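Local atomic coordinates of chloromuconate cycloisomerase (PDB entry 4M0X), a protein that belongs to the enolase superfamily of enzymes, pairing an N-terminal capping domain with a barrel domain that holds a manganese ion. Residues 67-72 and 101-106. Sequence-based numbering, arbitrary orientation.
Sequences KTIIDQ and SVAKAA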
loop_
_atom_site.group_PDB
_atom_site.type_symbol
_atom_site.label_atom_id
_atom_site.label_comp_id
_atom_site.label_asym_id
_atom_site.label_seq_id
_atom_site.Cartn_x
_atom_site.Cartn_y
_atom_site.Cartn_z
ATOM N N LYS A 67 -5.652 41.560 -16.490
ATOM C CA LYS A 67 -5.433 42.986 -16.275
ATOM C C LYS A 67 -6.066 43.422 -14.950
ATOM O O LYS A 67 -5.399 44.017 -14.106
ATOM C CB LYS A 67 -5.988 43.824 -17.419
ATOM C CG LYS A 67 -5.835 45.314 -17.165
ATOM C CD LYS A 67 -6.310 46.167 -18.331
ATOM C CE LYS A 67 -6.495 47.635 -17.947
ATOM N NZ LYS A 67 -5.223 48.314 -17.585
ATOM N N THR A 68 -7.339 43.081 -14.756
ATOM C CA THR A 68 -8.065 43.519 -13.582
ATOM C C THR A 68 -7.445 43.053 -12.280
ATOM O O THR A 68 -7.370 43.832 -11.342
ATOM C CB THR A 68 -9.520 43.086 -13.664
ATOM O OG1 THR A 68 -10.054 43.641 -14.855
ATOM C CG2 THR A 68 -10.323 43.625 -12.480
ATOM N N ILE A 69 -6.991 41.798 -12.233
ATOM C CA ILE A 69 -6.405 41.212 -11.017
ATOM C C ILE A 69 -5.106 41.916 -10.713
ATOM O O ILE A 69 -4.810 42.257 -9.558
ATOM C CB ILE A 69 -6.174 39.694 -11.176
ATOM C CG1 ILE A 69 -7.489 38.926 -11.045
ATOM C CG2 ILE A 69 -5.195 39.165 -10.158
ATOM C CD1 ILE A 69 -8.158 39.066 -9.687
ATOM N N ILE A 70 -4.351 42.164 -11.771
ATOM C CA ILE A 70 -3.118 42.911 -11.640
ATOM C C ILE A 70 -3.407 44.339 -11.150
ATOM O O ILE A 70 -2.923 44.723 -10.074
ATOM C CB ILE A 70 -2.301 42.878 -12.935
ATOM C CG1 ILE A 70 -1.746 41.459 -13.143
ATOM C CG2 ILE A 70 -1.162 43.867 -12.876
ATOM C CD1 ILE A 70 -1.203 41.173 -14.531
ATOM N N ASP A 71 -4.205 45.098 -11.918
ATOM C CA ASP A 71 -4.499 46.512 -11.589
ATOM C C ASP A 71 -5.091 46.607 -10.207
ATOM O O ASP A 71 -4.600 47.383 -9.419
ATOM C CB ASP A 71 -5.426 47.214 -12.593
ATOM C CG ASP A 71 -4.727 47.588 -13.876
ATOM O OD1 ASP A 71 -3.481 47.613 -13.921
ATOM O OD2 ASP A 71 -5.415 47.843 -14.879
ATOM N N GLN A 72 -6.099 45.792 -9.892
ATOM C CA GLN A 72 -6.860 46.037 -8.681
ATOM C C GLN A 72 -6.365 45.303 -7.450
ATOM O O GLN A 72 -6.299 45.923 -6.366
ATOM C CB GLN A 72 -8.342 45.779 -8.894
ATOM C CG GLN A 72 -9.203 46.034 -7.668
ATOM C CD GLN A 72 -10.688 45.833 -7.937
ATOM O OE1 GLN A 72 -11.128 45.740 -9.097
ATOM N NE2 GLN A 72 -11.474 45.778 -6.858
ATOM N N SER A 101 -2.234 32.464 -11.535
ATOM C CA SER A 101 -0.798 32.293 -11.710
ATOM C C SER A 101 -0.243 33.023 -12.939
ATOM O O SER A 101 0.913 33.429 -12.977
ATOM C CB SER A 101 -0.461 30.813 -11.779
ATOM O OG SER A 101 -0.724 30.176 -10.537
ATOM N N VAL A 102 -1.064 33.211 -13.951
ATOM C CA VAL A 102 -0.562 33.861 -15.146
ATOM C C VAL A 102 -0.387 35.324 -14.823
ATOM O O VAL A 102 0.611 35.936 -15.198
ATOM C CB VAL A 102 -1.503 33.612 -16.336
ATOM C CG1 VAL A 102 -0.984 34.273 -17.601
ATOM C CG2 VAL A 102 -1.658 32.103 -16.550
ATOM N N ALA A 103 -1.353 35.861 -14.082
ATOM C CA ALA A 103 -1.264 37.214 -13.505
ATOM C C ALA A 103 -0.029 37.365 -12.638
ATOM O O ALA A 103 0.744 38.298 -12.836
ATOM C CB ALA A 103 -2.498 37.535 -12.705
ATOM N N LYS A 104 0.179 36.439 -11.702
ATOM C CA LYS A 104 1.344 36.530 -10.803
ATOM C C LYS A 104 2.630 36.405 -11.598
ATOM O O LYS A 104 3.567 37.180 -11.379
ATOM C CB LYS A 104 1.287 35.498 -9.682
ATOM C CG LYS A 104 0.098 35.655 -8.743
ATOM C CD LYS A 104 -0.153 34.380 -7.935
ATOM C CE LYS A 104 -1.210 34.621 -6.869
ATOM N NZ LYS A 104 -1.040 33.637 -5.770
ATOM N N ALA A 105 2.661 35.472 -12.549
ATOM C CA ALA A 105 3.845 35.254 -13.403
ATOM C C ALA A 105 4.314 36.510 -14.121
ATOM O O ALA A 105 5.512 36.749 -14.193
ATOM C CB ALA A 105 3.614 34.134 -14.405
ATOM N N ALA A 106 3.391 37.325 -14.623
ATOM C CA ALA A 106 3.793 38.488 -15.411
ATOM C C ALA A 106 4.494 39.526 -14.534
ATOM O O ALA A 106 5.501 40.109 -14.950
ATOM C CB ALA A 106 2.610 39.092 -16.144
#
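Ala103 turns its methyl toward helix 63-74, where it rests against both Ile69 and Ile70. Each isoleucine meets it with a different branch, although the two share the same first torsion, with CG2 anti to the backbone N. From Ile69 it is the gamma methyl that touches, CG2 reaching Ala103 CB at 4.1 Å, while the CG1-CD1 arm, bent at chi2 -62°, leads away. Ile70 offers the other branch: its CG1 comes alongside the alanine, 4.0 Å from Ala103 CB. An extended second torsion (chi2 166°) then sends the delta methyl on toward the other helix's backbone, where Ile70 CD1 rests 3.9 Å from Ala103 O. This is van der Waals contact of a methyl with a carbonyl oxygen.

With alanine as the facing residue the helices come close, Ile70 CA and Ala103 CA lying 6.3 Å apart. Leu74 also touches Ala103, and Ile70 extends the apolar layer to Met8 and Ala10 on strand 5-17. The start of helix 101-118 is held by Glu61, which accepts a hydrogen bond from Val102 N.

Charge is kept to other faces. One turn along from Lys67, the syn lone pair of Asp71 OD2 receives Lys67 NZ at 2.8 Å; Lys104 turns away to pair with Asp94. Ile69 additionally packs on Thr65 of the second subunit.

The contact joins two helices of the enolase-type N-terminal domain, away from the barrel's manganese site. Buried and wholly apolar in its side chains, it probably rests on dispersion and on burying apolar surface, with no polar link between the two segments to fix their register.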